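Local coordinates for thiamin pyrophosphokinase family protein (Enterococcus faecalis, PDB 3MEL), which probably transfers a pyrophosphate group from ATP to thiamine, and binds magnesium and the product of that reaction, thiamine diphosphate, at residues A[190-194]-A[195-199]; A[44-47]-A[48-52]; A[116-119]-A[120-123]. One frame throughout, in Å; residues are numbered along the deposited sequence.

Contact 1. Residues A[190-194]-A[195-199]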
loop_
_atom_site.group_PDB
_atom_site.type_symbol
_atom_site.label_atom_id
_atom_site.label_comp_id
_atom_site.label_asym_id
_atom_site.label_seq_id
_atom_site.Cartn_x
_atom_site.Cartn_y
_atom_site.Cartn_z
ATOM N N ASN A 190 -3.333 11.811 -11.245
ATOM C CA ASN A 190 -4.114 12.239 -12.390
ATOM C C ASN A 190 -5.431 12.875 -11.910
ATOM O O ASN A 190 -5.808 12.718 -10.755
ATOM C CB ASN A 190 -4.378 11.049 -13.309
ATOM C CG ASN A 190 -4.655 11.470 -14.718
ATOM O OD1 ASN A 190 -4.977 12.626 -14.964
ATOM N ND2 ASN A 190 -4.526 10.543 -15.660
ATOM N N GLU A 191 -6.114 13.613 -12.783
ATOM C CA GLU A 191 -7.391 14.243 -12.433
ATOM C C GLU A 191 -8.460 14.030 -13.501
ATOM O O GLU A 191 -8.163 13.792 -14.672
ATOM C CB GLU A 191 -7.223 15.738 -12.181
ATOM C CG GLU A 191 -6.340 16.095 -11.011
ATOM C CD GLU A 191 -6.134 17.598 -10.887
ATOM O OE1 GLU A 191 -6.887 18.353 -11.530
ATOM O OE2 GLU A 191 -5.228 18.039 -10.150
ATOM N N PHE A 192 -9.714 14.101 -13.070
ATOM C CA PHE A 192 -10.842 14.083 -13.981
ATOM C C PHE A 192 -11.001 15.467 -14.583
ATOM O O PHE A 192 -10.851 16.471 -13.882
ATOM C CB PHE A 192 -12.116 13.728 -13.231
ATOM C CG PHE A 192 -12.233 12.275 -12.892
ATOM C CD1 PHE A 192 -12.788 11.384 -13.801
ATOM C CD2 PHE A 192 -11.787 11.793 -11.666
ATOM C CE1 PHE A 192 -12.900 10.042 -13.497
ATOM C CE2 PHE A 192 -11.896 10.447 -11.355
ATOM C CZ PHE A 192 -12.449 9.570 -12.272
ATOM N N ILE A 193 -11.293 15.531 -15.878
ATOM C CA ILE A 193 -11.690 16.799 -16.468
ATOM C C ILE A 193 -13.215 16.832 -16.642
ATOM O O ILE A 193 -13.842 17.889 -16.542
ATOM C CB ILE A 193 -10.936 17.126 -17.784
ATOM C CG1 ILE A 193 -11.128 16.023 -18.822
ATOM C CG2 ILE A 193 -9.443 17.374 -17.518
ATOM C CD1 ILE A 193 -10.384 16.299 -20.121
ATOM N N GLU A 194 -13.811 15.664 -16.868
ATOM C CA GLU A 194 -15.265 15.555 -16.924
ATOM C C GLU A 194 -15.781 14.838 -15.673
ATOM O O GLU A 194 -15.141 14.870 -14.617
ATOM C CB GLU A 194 -15.700 14.787 -18.174
ATOM C CG GLU A 194 -15.142 15.334 -19.480
ATOM C CD GLU A 194 -15.405 14.401 -20.647
ATOM O OE1 GLU A 194 -15.736 13.216 -20.392
ATOM O OE2 GLU A 194 -15.286 14.858 -21.810
ATOM N N GLU A 195 -16.930 14.182 -15.798
ATOM C CA GLU A 195 -17.462 13.391 -14.701
ATOM C C GLU A 195 -17.052 11.929 -14.880
ATOM O O GLU A 195 -17.349 11.065 -14.037
ATOM C CB GLU A 195 -18.987 13.530 -14.635
ATOM C CG GLU A 195 -19.473 14.985 -14.557
ATOM C CD GLU A 195 -18.814 15.776 -13.429
ATOM O OE1 GLU A 195 -18.925 15.345 -12.254
ATOM O OE2 GLU A 195 -18.192 16.830 -13.721
ATOM N N ALA A 196 -16.368 11.653 -15.984
ATOM C CA ALA A 196 -15.951 10.298 -16.279
ATOM C C ALA A 196 -14.671 10.342 -17.065
ATOM O O ALA A 196 -14.467 11.249 -17.867
ATOM C CB ALA A 196 -17.023 9.558 -17.068
ATOM N N ALA A 197 -13.804 9.364 -16.830
ATOM C CA ALA A 197 -12.610 9.207 -17.642
ATOM C C ALA A 197 -12.750 7.893 -18.387
ATOM O O ALA A 197 -13.707 7.160 -18.170
ATOM C CB ALA A 197 -11.382 9.223 -16.783
ATOM N N ALA A 198 -11.826 7.608 -19.292
ATOM C CA ALA A 198 -11.838 6.323 -19.972
ATOM C C ALA A 198 -10.415 5.811 -20.198
ATOM O O ALA A 198 -9.461 6.589 -20.170
ATOM C CB ALA A 198 -12.599 6.414 -21.279
ATOM N N PHE A 199 -10.277 4.498 -20.392
ATOM C CA PHE A 199 -8.972 3.880 -20.612
ATOM C C PHE A 199 -9.123 2.449 -21.100
ATOM O O PHE A 199 -10.160 1.818 -20.897
ATOM C CB PHE A 199 -8.148 3.876 -19.326
ATOM C CG PHE A 199 -8.519 2.769 -18.367
ATOM C CD1 PHE A 199 -7.747 1.618 -18.282
ATOM C CD2 PHE A 199 -9.642 2.883 -17.548
ATOM C CE1 PHE A 199 -8.078 0.589 -17.393
ATOM C CE2 PHE A 199 -9.988 1.857 -16.646
ATOM C CZ PHE A 199 -9.204 0.709 -16.569
#
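Phe-192 lays the edge of its ring along the backbone of Ala-196 and Ala-197, five residues further on at most. Its CE1 atom reaches Ala-197 N at 3.5 Å and Ala-197 CB at 3.7 Å, while CD1 approaches the carbonyl carbon of Ala-196 at 3.9 Å. The carbonyl carbon of Ala-196 and the amide nitrogen of Ala-197 lie near the ring plane, so it is a C-H rim that meets the peptide. No hydrogen bond joins the two halves of the turn; the side chains of Phe-192 and Ala-197 meet through apolar carbons.

The next shell is polar and sits at the surface. Glu-194 CB passes Ala-196 O at 3.8 Å. With CG placed beside the backbone N (chi1 -53°), the extended chain of Glu-194 carries OE1 to a salt bridge with Arg-171. The Glu-195 chain instead bends at its second torsion and folds back on the preceding peptide, bringing OE2 to 3.7 Å from Glu-194 C. At the start of the segment, Asn-190 OD1 accepts the following amide, Glu-191 N, at 2.7 Å, and Asn-190 ND2 bonds to Tyr-174 O.

This is a short loop joining strand 185-190, outermost in the large mixed sheet within this chain, to strand 196-200, the central strand of a three-stranded antiparallel sheet, a passage between sheets within the probable thiamine-binding domain. Phe-192 and Ala-197 both rest on Leu-156 of strand 155-160, and Phe-192 also touches Gln-210 of strand 206-211.

Contact 2. Residues A[44-47]-A[48-52]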
loop_
_atom_site.group_PDB
_atom_site.type_symbol
_atom_site.label_atom_id
_atom_site.label_comp_id
_atom_site.label_asym_id
_atom_site.label_seq_id
_atom_site.Cartn_x
_atom_site.Cartn_y
_atom_site.Cartn_z
ATOM N N GLN A 44 -24.623 -9.698 9.841
ATOM C CA GLN A 44 -25.303 -10.893 9.391
ATOM C C GLN A 44 -24.342 -12.063 9.191
ATOM O O GLN A 44 -24.772 -13.225 9.134
ATOM C CB GLN A 44 -26.092 -10.601 8.118
ATOM C CG GLN A 44 -27.188 -9.583 8.328
ATOM C CD GLN A 44 -27.638 -8.973 7.039
ATOM O OE1 GLN A 44 -28.610 -9.400 6.441
ATOM N NE2 GLN A 44 -26.906 -7.988 6.584
ATOM N N LEU A 45 -23.053 -11.747 9.078
ATOM C CA LEU A 45 -22.004 -12.760 8.929
ATOM C C LEU A 45 -20.762 -12.334 9.711
ATOM O O LEU A 45 -20.213 -11.266 9.453
ATOM C CB LEU A 45 -21.672 -12.978 7.451
ATOM C CG LEU A 45 -20.624 -14.023 7.054
ATOM C CD1 LEU A 45 -21.042 -15.420 7.483
ATOM C CD2 LEU A 45 -20.356 -13.976 5.546
ATOM N N ALA A 46 -20.353 -13.145 10.692
ATOM C CA ALA A 46 -19.153 -12.843 11.488
ATOM C C ALA A 46 -18.011 -13.827 11.187
ATOM O O ALA A 46 -18.191 -15.040 11.282
ATOM C CB ALA A 46 -19.482 -12.826 12.955
ATOM N N VAL A 47 -16.847 -13.303 10.796
ATOM C CA VAL A 47 -15.742 -14.150 10.340
ATOM C C VAL A 47 -14.383 -13.817 10.964
ATOM O O VAL A 47 -14.032 -12.657 11.176
ATOM C CB VAL A 47 -15.584 -14.100 8.807
ATOM C CG1 VAL A 47 -14.954 -15.389 8.313
ATOM C CG2 VAL A 47 -16.914 -13.908 8.153
ATOM N N GLY A 48 -13.607 -14.856 11.237
ATOM C CA GLY A 48 -12.307 -14.667 11.844
ATOM C C GLY A 48 -11.990 -15.716 12.876
ATOM O O GLY A 48 -12.680 -16.712 12.972
ATOM N N ASP A 49 -10.928 -15.497 13.636
ATOM C CA ASP A 49 -10.539 -16.411 14.697
ATOM C C ASP A 49 -10.860 -15.708 15.995
ATOM O O ASP A 49 -10.894 -16.306 17.066
ATOM C CB ASP A 49 -9.055 -16.755 14.596
ATOM C CG ASP A 49 -8.200 -15.560 14.237
ATOM O OD1 ASP A 49 -8.164 -14.603 15.031
ATOM O OD2 ASP A 49 -7.550 -15.574 13.167
ATOM N N PHE A 50 -11.108 -14.414 15.865
ATOM C CA PHE A 50 -11.618 -13.596 16.951
ATOM C C PHE A 50 -10.682 -13.560 18.142
ATOM O O PHE A 50 -11.117 -13.304 19.257
ATOM C CB PHE A 50 -13.034 -14.049 17.361
ATOM C CG PHE A 50 -14.052 -13.914 16.259
ATOM C CD1 PHE A 50 -14.642 -12.704 15.994
ATOM C CD2 PHE A 50 -14.397 -14.997 15.478
ATOM C CE1 PHE A 50 -15.560 -12.575 14.984
ATOM C CE2 PHE A 50 -15.319 -14.868 14.458
ATOM C CZ PHE A 50 -15.894 -13.657 14.213
ATOM N N ASP A 51 -9.395 -13.791 17.894
ATOM C CA ASP A 51 -8.399 -13.753 18.961
ATOM C C ASP A 51 -8.175 -12.330 19.461
ATOM O O ASP A 51 -7.716 -12.108 20.579
ATOM C CB ASP A 51 -7.072 -14.431 18.540
ATOM C CG ASP A 51 -6.385 -13.744 17.339
ATOM O OD1 ASP A 51 -6.829 -12.647 16.889
ATOM O OD2 ASP A 51 -5.379 -14.318 16.849
ATOM N N SER A 52 -8.513 -11.353 18.641
ATOM C CA SER A 52 -8.384 -9.990 19.096
ATOM C C SER A 52 -9.498 -9.635 20.109
ATOM O O SER A 52 -9.391 -8.650 20.842
ATOM C CB SER A 52 -8.332 -9.044 17.892
ATOM O OG SER A 52 -9.491 -8.246 17.796
#
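Phe-50 and Ala-46 make the apolar side-chain contact, Phe-50 CZ standing 3.9 Å from Ala-46 CB. The ring turns back toward the end of the strand it has just left, CZ leading. The same tip atom makes van der Waals contacts with the backbone: Phe-50 CZ is 3.7 Å from Ala-46 C, which lies at the ring edge and near its plane, and 3.6 Å from Val-47 N, approached obliquely. CG of Phe-50 is set opposite its own carbonyl carbon (chi1 -62°), which sends the ring back along the chain. Cys-33, Leu-68 and the Tyr-58 ring also touch the Phe-50 ring.

In the backbone, Gly-48 adopts a phi of 141° that suits only a residue without a side chain, for a CB would press against Val-47 O. The residue ends strand 45-48, which runs parallel to its neighbours 26-29 and 68-70. Its loop thus opens at the C-terminal end of the parallel part of the mixed sheet, where Rossmann-like folds commonly place their ligand-binding residues; Asp-49 here takes part in the magnesium site with Asp-30 and also touches thiamine diphosphate.

Polar interactions hold the loop itself. Asp-49 OD1 accepts from Asp-51 N at 3.2 Å in an Asx turn; the bond is nearly straight (171°) and uses the lone pair facing away from OD2. That second oxygen forms a salt bridge with Lys-75. Asp-30 OD1 receives the amide of Phe-50, linking the backbone of Phe-50 to a carboxylate of the metal site.

Contact 3. Residues A[116-119]-A[120-123]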
loop_
_atom_site.group_PDB
_atom_site.type_symbol
_atom_site.label_atom_id
_atom_site.label_comp_id
_atom_site.label_asym_id
_atom_site.label_seq_id
_atom_site.Cartn_x
_atom_site.Cartn_y
_atom_site.Cartn_z
ATOM N N PRO A 116 -7.729 -9.937 -6.142
ATOM C CA PRO A 116 -8.103 -10.328 -7.509
ATOM C C PRO A 116 -7.132 -11.293 -8.194
ATOM O O PRO A 116 -7.544 -12.014 -9.099
ATOM C CB PRO A 116 -8.073 -8.998 -8.270
ATOM C CG PRO A 116 -7.450 -8.002 -7.330
ATOM C CD PRO A 116 -7.830 -8.480 -5.979
ATOM N N PHE A 117 -5.862 -11.285 -7.796
ATOM C CA PHE A 117 -4.869 -12.178 -8.389
ATOM C C PHE A 117 -5.170 -13.630 -8.101
ATOM O O PHE A 117 -4.885 -14.496 -8.923
ATOM C CB PHE A 117 -3.456 -11.860 -7.882
ATOM C CG PHE A 117 -2.746 -10.806 -8.679
ATOM C CD1 PHE A 117 -2.632 -10.922 -10.045
ATOM C CD2 PHE A 117 -2.186 -9.709 -8.058
ATOM C CE1 PHE A 117 -2.011 -9.957 -10.774
ATOM C CE2 PHE A 117 -1.546 -8.750 -8.788
ATOM C CZ PHE A 117 -1.459 -8.873 -10.148
ATOM N N GLU A 118 -5.732 -13.894 -6.923
ATOM C CA GLU A 118 -5.968 -15.256 -6.472
ATOM C C GLU A 118 -6.963 -15.992 -7.366
ATOM O O GLU A 118 -8.028 -15.478 -7.695
ATOM C CB GLU A 118 -6.454 -15.235 -5.035
ATOM C CG GLU A 118 -5.648 -14.316 -4.153
ATOM C CD GLU A 118 -5.883 -14.558 -2.672
ATOM O OE1 GLU A 118 -6.411 -15.635 -2.314
ATOM O OE2 GLU A 118 -5.534 -13.665 -1.865
ATOM N N PRO A 119 -6.613 -17.215 -7.773
ATOM C CA PRO A 119 -7.474 -17.901 -8.743
ATOM C C PRO A 119 -8.924 -17.967 -8.280
ATOM O O PRO A 119 -9.813 -17.963 -9.120
ATOM C CB PRO A 119 -6.850 -19.296 -8.843
ATOM C CG PRO A 119 -5.410 -19.079 -8.479
ATOM C CD PRO A 119 -5.424 -18.011 -7.416
ATOM N N ARG A 120 -9.158 -17.995 -6.971
ATOM C CA ARG A 120 -10.520 -18.046 -6.422
ATOM C C ARG A 120 -11.244 -16.693 -6.405
ATOM O O ARG A 120 -12.377 -16.618 -5.971
ATOM C CB ARG A 120 -10.508 -18.622 -5.001
ATOM C CG ARG A 120 -10.232 -17.587 -3.934
ATOM C CD ARG A 120 -9.810 -18.210 -2.611
ATOM N NE ARG A 120 -8.907 -17.334 -1.866
ATOM C CZ ARG A 120 -8.308 -17.659 -0.726
ATOM N NH1 ARG A 120 -8.511 -18.845 -0.200
ATOM N NH2 ARG A 120 -7.503 -16.803 -0.116
ATOM N N PHE A 121 -10.588 -15.627 -6.854
ATOM C CA PHE A 121 -11.180 -14.294 -6.869
ATOM C C PHE A 121 -11.061 -13.676 -8.242
ATOM O O PHE A 121 -11.752 -12.707 -8.545
ATOM C CB PHE A 121 -10.472 -13.364 -5.894
ATOM C CG PHE A 121 -10.668 -13.726 -4.472
ATOM C CD1 PHE A 121 -11.898 -14.158 -4.030
ATOM C CD2 PHE A 121 -9.624 -13.623 -3.564
ATOM C CE1 PHE A 121 -12.092 -14.495 -2.716
ATOM C CE2 PHE A 121 -9.815 -13.952 -2.238
ATOM C CZ PHE A 121 -11.059 -14.394 -1.813
ATOM N N GLN A 122 -10.146 -14.196 -9.052
ATOM C CA GLN A 122 -9.962 -13.691 -10.403
ATOM C C GLN A 122 -11.305 -13.495 -11.156
ATOM O O GLN A 122 -11.572 -12.426 -11.735
ATOM C CB GLN A 122 -9.041 -14.627 -11.170
ATOM C CG GLN A 122 -7.827 -13.920 -11.726
ATOM C CD GLN A 122 -7.649 -14.158 -13.214
ATOM O OE1 GLN A 122 -8.150 -15.153 -13.759
ATOM N NE2 GLN A 122 -6.936 -13.248 -13.884
ATOM N N GLY A 123 -12.150 -14.524 -11.121
ATOM C CA GLY A 123 -13.417 -14.528 -11.823
ATOM C C GLY A 123 -14.362 -13.436 -11.378
ATOM O O GLY A 123 -15.380 -13.187 -12.024
#
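Glu-118 runs alongside Phe-121 before reaching Arg-120. Its CB lies 3.8 Å from Phe-121 CD2, and CG follows at 4.1 Å from the same ring atom. Glu-118 CD lies equally near CD2 and CE2 of Phe-121, and OE1 comes nearest the ring at CE2, 3.8 Å away; carboxylate and ring planes are turned 52° apart. The extended chain also brings OE1 to Arg-120 NH2 at 2.7 Å, a salt bridge whose hydrogen bond is weak because the N-H points poorly (123°). Carboxylate and guanidinium planes stand 35° apart, and OE1 sits obliquely to the guanidinium. The other oxygen, OE2, is hydrogen-bonded to Gln-81 of helix 79-90.

Behind this side chain lies a weakly bonded helical turn around 119-122. Glu-118 O serves two amides of it, Phe-121 N at 2.7 Å and Gln-122 N at 2.8 Å, the first arriving above the carbonyl plane and the second almost in line with the C=O. Pro-116 O adds a CA-H...O contact from Gln-122 CA at 3.2 Å.

Arg-120 lies beside Glu-118, pointing the same way, and lays CG over the centre of one face of the Phe-121 ring, 3.7 Å above its plane. Its NH1 forms a second salt bridge, with Asp-77, while the Phe-121 ring packs on Leu-84 and Leu-88 of helix 79-90. Phe-117 and Pro-119 face the second subunit, meeting its Pro-184 and Tyr-183 respectively.

In the fold
Three short-range contacts illustrate how neighbouring residues shape loops, two of them at or near the thiamine diphosphate site and one away from it. Contact 2 forms part of that site: Asp-49 touches thiamine diphosphate, and the nearest approach at Gly-48 is about 6 Å to that ligand and to a bound magnesium ion. Contact 3, also in the catalytic domain, stands further out, with the Arg-120 side chain about 8 Å from a magnesium ion and about 9 Å from thiamine diphosphate; its nearest atoms are about 11 Å from contact 2. Contact 1 belongs to the probable thiamine-binding domain, across the chain's centre from contact 2, their centres 39 Å apart. Its centre is 27 Å from that of contact 3.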